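Long-range contacts in mitochondrial ubiquitin ligase activator of NFKB 1 (Homo sapiens, PDB 6M2D), which acts as a weak E3 ubiquitin-protein ligase of the mitochondrial outer membrane, passing ubiquitin from an E2 enzyme to substrates such as AKT1 through its zinc-binding RING domain: residues 19-24 with 47-52; 24-29 with 40-45. All coordinates share one frame; numbering follows the deposited sequence.

Contact 1: 19-24 with 47-52; sequences FLECGH and AITRVI. With ZN (zinc ion), chain H; SO4 (sulfate ion), chain I.
I48 lays its CD1 methyl over the centre of the F19 ring, 3.6 Å from the centroid and 10° off the normal, a CH-pi contact in which the two side chains run obliquely past each other. I48 CG1 is anti to the carbonyl carbon (chi1 -55°) and carries CD1 out over the ring, while CG2 approaches F19 CG and CD1. V51 lies beside F19 and points the same way, its CG2 3.7 Å from F19 CE1. An alanine at F19 would probably open a gap beneath I48 CD1 and beside V51 CG2, leaving both methyls without their aromatic partner. F19-V51 is a non-hydrogen-bonded pair and L20-R50 a hydrogen-bonded pair of the small antiparallel sheet of the RING finger. T49 and R50 both face L20 in a classic beta bulge, and G23 and H24 face F19 in a G1 bulge, next to the zinc ligands C22 and H24. L20 N donates to R50 O at 2.9 Å. L20 O receives T49 N at 2.8 Å, nearly in line with the carbonyl, and T49 OG1, also at 2.8 Å, from well above the carbonyl plane; R50 N adds a weak bond at 3.3 Å. On the face that carries L20 and R50, L20 CD1 lies a loose 4.3 Å from I52 CD1. Two waters bridge A47 O, one to E21 N and the other to C22 N.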
# COMPACT_ATOMS: atom_id res chain seq x y z
N PHE A 19 -1.82 5.05 1.59
CA PHE A 19 -0.58 5.77 1.39
C PHE A 19 -0.88 7.26 1.28
O PHE A 19 -1.78 7.66 0.53
CB PHE A 19 0.15 5.27 0.14
CG PHE A 19 0.75 3.89 0.29
CD1 PHE A 19 1.04 3.37 1.54
CD2 PHE A 19 1.03 3.12 -0.83
CE1 PHE A 19 1.59 2.11 1.67
CE2 PHE A 19 1.58 1.86 -0.70
CZ PHE A 19 1.86 1.35 0.55
N LEU A 20 -0.14 8.08 2.02
CA LEU A 20 -0.23 9.53 1.94
C LEU A 20 1.05 10.06 1.30
O LEU A 20 2.14 9.60 1.62
CB LEU A 20 -0.42 10.13 3.34
CG LEU A 20 -1.68 9.67 4.07
CD1 LEU A 20 -1.93 10.55 5.29
CD2 LEU A 20 -2.87 9.73 3.12
N GLU A 21 0.92 11.07 0.43
CA GLU A 21 -0.29 11.84 0.23
C GLU A 21 -1.14 11.37 -0.93
O GLU A 21 -2.23 11.90 -1.14
CB GLU A 21 0.06 13.31 0.01
CG GLU A 21 0.90 13.93 1.11
CD GLU A 21 0.18 13.97 2.44
OE1 GLU A 21 -1.07 14.03 2.45
OE2 GLU A 21 0.87 13.93 3.49
N CYS A 22 -0.65 10.41 -1.71
CA CYS A 22 -1.36 10.08 -2.94
C CYS A 22 -2.75 9.50 -2.66
O CYS A 22 -3.64 9.60 -3.51
CB CYS A 22 -0.52 9.13 -3.78
SG CYS A 22 -0.36 7.51 -3.04
N GLY A 23 -2.96 8.91 -1.49
CA GLY A 23 -4.26 8.39 -1.12
C GLY A 23 -4.56 6.98 -1.57
O GLY A 23 -5.66 6.47 -1.29
N HIS A 24 -3.63 6.31 -2.23
CA HIS A 24 -3.95 5.02 -2.82
C HIS A 24 -3.96 3.91 -1.78
O HIS A 24 -3.15 3.90 -0.85
CB HIS A 24 -2.96 4.70 -3.94
CG HIS A 24 -3.19 5.52 -5.17
ND1 HIS A 24 -2.20 6.26 -5.78
CD2 HIS A 24 -4.31 5.73 -5.90
CE1 HIS A 24 -2.70 6.88 -6.83
NE2 HIS A 24 -3.98 6.58 -6.92
N ALA A 47 6.34 9.32 -3.83
CA ALA A 47 6.91 9.02 -2.52
C ALA A 47 5.80 8.85 -1.49
O ALA A 47 4.81 9.59 -1.47
CB ALA A 47 7.87 10.12 -2.11
N ILE A 48 5.95 7.84 -0.64
CA ILE A 48 5.02 7.61 0.46
C ILE A 48 5.57 8.35 1.67
O ILE A 48 6.59 7.95 2.24
CB ILE A 48 4.84 6.12 0.75
CG1 ILE A 48 4.43 5.35 -0.50
CG2 ILE A 48 3.83 5.91 1.88
CD1 ILE A 48 4.57 3.85 -0.35
N THR A 49 4.89 9.43 2.07
CA THR A 49 5.34 10.17 3.25
C THR A 49 4.82 9.56 4.55
O THR A 49 5.46 9.70 5.60
CB THR A 49 4.91 11.63 3.15
OG1 THR A 49 3.53 11.69 2.76
CG2 THR A 49 5.74 12.37 2.11
N ARG A 50 3.68 8.88 4.50
CA ARG A 50 3.08 8.34 5.71
C ARG A 50 2.14 7.20 5.34
O ARG A 50 1.51 7.23 4.28
CB ARG A 50 2.33 9.43 6.47
CG ARG A 50 1.60 8.95 7.69
CD ARG A 50 1.76 9.90 8.87
NE ARG A 50 0.99 9.38 9.99
CZ ARG A 50 -0.13 9.94 10.44
NH1 ARG A 50 -0.59 11.05 9.88
NH2 ARG A 50 -0.77 9.38 11.45
N VAL A 51 2.07 6.19 6.21
CA VAL A 51 1.13 5.08 6.05
C VAL A 51 0.12 5.14 7.18
O VAL A 51 0.49 5.30 8.35
CB VAL A 51 1.84 3.72 6.03
CG1 VAL A 51 0.83 2.60 5.96
CG2 VAL A 51 2.77 3.65 4.84
N ILE A 52 -1.16 5.01 6.84
CA ILE A 52 -2.19 4.87 7.87
C ILE A 52 -3.05 3.65 7.57
O ILE A 52 -3.19 3.27 6.39
CB ILE A 52 -3.04 6.15 7.99
CG1 ILE A 52 -3.86 6.37 6.73
CG2 ILE A 52 -2.15 7.37 8.26
CD1 ILE A 52 -4.72 7.60 6.82
ZN ZN H . -0.22 6.28 -5.10
S SO4 I . 7.18 12.27 -6.38
O1 SO4 I . 6.47 11.50 -7.40
O2 SO4 I . 6.64 11.94 -5.06
O3 SO4 I . 8.60 11.94 -6.40
O4 SO4 I . 6.99 13.69 -6.64
O HOH W 1 3.44 11.91 -0.51
O HOH W 2 2.09 8.95 -1.69

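Contact 2: 24-29 with 40-45; sequences HVCSCT and KCPICR. With ZN (zinc ion), chain H; ZN (zinc ion), chain G; SO4 (sulfate ion), chain J.
H24, C41 and C44 meet at one zinc ion, which ties 24-29 to 40-45; no hydrogen bond joins the two segments directly. H24 ND1 binds the metal at 2.1 Å, C41 SG at 2.3 Å and C44 SG at 2.4 Å, with C22 completing this site of three cysteines and one histidine in the RING finger. Chi1 of C41 (172°) swings SG away from its backbone N and onto the zinc. The same sulfur accepts weak bonds from the N-H groups of I43 and C44, which would probably draw some negative charge off the thiolate. The backbone bond from R45 N to C41 O closes the turn that brings both cysteines to the metal.

Packing holds the imidazole from two directions. I43 puts CG2 over the centre of one face, 4.0 Å from the centroid, a CH-pi contact. C44 comes at the edge: its SG lies in the ring plane, and its CB is 3.5 Å from H24 CE1. Metal bond and packing together are likely to limit rotation of the ring. Further in, C26 points at the turn of 40-45 without binding zinc. Its CB meets I43 CG1 at 3.5 Å, and its SG rests 3.7 Å from P42 CD.

Other polar bonds do not cross between the segments: S27 OG donates to C28 O, and K40 NZ and R45 NH2 both donate to O2 of a sulfate, probably from the crystallisation liquor.

C28 N-caps helix 29-34 and binds the second zinc with C7, C10 and C31. Segment 24-29 thus runs from one metal site to the other, between strand 17-20 and helix 29-34, while 40-45 follows that helix and sets P42 against F19 of the strand.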
# COMPACT_ATOMS: atom_id res chain seq x y z
N HIS A 24 -3.63 6.31 -2.23
CA HIS A 24 -3.95 5.02 -2.82
C HIS A 24 -3.96 3.91 -1.78
O HIS A 24 -3.15 3.90 -0.85
CB HIS A 24 -2.96 4.70 -3.94
CG HIS A 24 -3.19 5.52 -5.17
ND1 HIS A 24 -2.20 6.26 -5.78
CD2 HIS A 24 -4.31 5.73 -5.90
CE1 HIS A 24 -2.70 6.88 -6.83
NE2 HIS A 24 -3.98 6.58 -6.92
N VAL A 25 -4.92 3.00 -1.93
CA VAL A 25 -5.05 1.80 -1.10
C VAL A 25 -4.66 0.63 -1.98
O VAL A 25 -5.48 0.12 -2.74
CB VAL A 25 -6.48 1.63 -0.57
CG1 VAL A 25 -6.61 0.33 0.23
CG2 VAL A 25 -6.90 2.83 0.27
N CYS A 26 -3.40 0.20 -1.90
CA CYS A 26 -2.97 -0.87 -2.79
C CYS A 26 -2.14 -1.95 -2.12
O CYS A 26 -1.82 -2.94 -2.80
CB CYS A 26 -2.15 -0.32 -3.97
SG CYS A 26 -0.71 0.66 -3.45
N SER A 27 -1.76 -1.83 -0.85
CA SER A 27 -0.73 -2.71 -0.32
C SER A 27 -1.09 -3.22 1.06
O SER A 27 -1.81 -2.57 1.82
CB SER A 27 0.63 -1.98 -0.27
OG SER A 27 1.56 -2.67 0.55
N CYS A 28 -0.59 -4.42 1.39
CA CYS A 28 -0.62 -4.89 2.76
C CYS A 28 0.54 -4.27 3.53
O CYS A 28 1.42 -3.61 2.96
CB CYS A 28 -0.52 -6.41 2.81
SG CYS A 28 1.11 -7.08 2.36
N THR A 29 0.56 -4.49 4.85
CA THR A 29 1.57 -3.83 5.67
C THR A 29 2.96 -4.42 5.46
O THR A 29 3.95 -3.69 5.46
CB THR A 29 1.18 -3.90 7.15
OG1 THR A 29 -0.21 -3.59 7.31
CG2 THR A 29 2.00 -2.89 7.95
N LYS A 40 8.08 4.22 -2.68
CA LYS A 40 7.20 4.84 -3.64
C LYS A 40 5.94 3.99 -3.80
O LYS A 40 5.98 2.76 -3.68
CB LYS A 40 7.89 5.02 -5.01
CG LYS A 40 9.19 5.81 -4.92
CD LYS A 40 9.70 6.25 -6.28
CE LYS A 40 10.95 7.11 -6.11
NZ LYS A 40 11.55 7.55 -7.40
N CYS A 41 4.83 4.67 -4.06
CA CYS A 41 3.55 3.98 -4.19
C CYS A 41 3.57 3.06 -5.41
O CYS A 41 3.93 3.50 -6.51
CB CYS A 41 2.41 4.99 -4.33
SG CYS A 41 0.81 4.26 -4.73
N PRO A 42 3.20 1.78 -5.26
CA PRO A 42 3.17 0.89 -6.42
C PRO A 42 2.25 1.36 -7.54
O PRO A 42 2.48 1.03 -8.70
CB PRO A 42 2.70 -0.45 -5.83
CG PRO A 42 3.12 -0.38 -4.38
CD PRO A 42 2.97 1.07 -3.99
N ILE A 43 1.22 2.16 -7.22
CA ILE A 43 0.25 2.57 -8.23
C ILE A 43 0.74 3.78 -9.00
O ILE A 43 0.76 3.78 -10.24
CB ILE A 43 -1.12 2.87 -7.59
CG1 ILE A 43 -1.67 1.63 -6.88
CG2 ILE A 43 -2.09 3.38 -8.66
CD1 ILE A 43 -1.81 0.46 -7.78
N CYS A 44 1.10 4.84 -8.29
CA CYS A 44 1.37 6.11 -8.93
C CYS A 44 2.83 6.53 -8.88
O CYS A 44 3.19 7.51 -9.53
CB CYS A 44 0.48 7.21 -8.30
SG CYS A 44 1.00 7.69 -6.66
N ARG A 45 3.66 5.79 -8.14
CA ARG A 45 5.10 5.99 -7.98
C ARG A 45 5.46 7.24 -7.19
O ARG A 45 6.64 7.62 -7.15
CB ARG A 45 5.85 6.01 -9.32
CG ARG A 45 5.59 4.82 -10.22
CD ARG A 45 6.08 3.50 -9.63
NE ARG A 45 7.53 3.46 -9.45
CZ ARG A 45 8.15 2.65 -8.60
NH1 ARG A 45 7.44 1.79 -7.86
NH2 ARG A 45 9.47 2.68 -8.48
ZN ZN H . -0.22 6.28 -5.10
ZN ZN G . 1.53 -7.51 0.08
S SO4 J . 12.01 4.90 -10.07
O1 SO4 J . 11.10 4.18 -10.97
O2 SO4 J . 11.45 4.95 -8.72
O3 SO4 J . 13.30 4.20 -10.02
O4 SO4 J . 12.19 6.26 -10.58

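Contacts 1 and 2 lie with centres about 8 Å apart, within one RING finger, and share H24. Along the chain, segments 19-24 and 24-29 come first, helix 29-34 follows, and then come segments 40-45 and 47-52, so contact 2 falls between the two halves of contact 1. Contact 1 belongs to the two-stranded sheet of 17-20 and 50-53, contact 2 to the loops flanking the helix. They touch where F19 packs on S27, where I48 meets C41, and where C22 CB lies against C44 SG. A single zinc, with ligands from both contacts, is the joint between sheet and loops in the zinc finger that ligase activity requires.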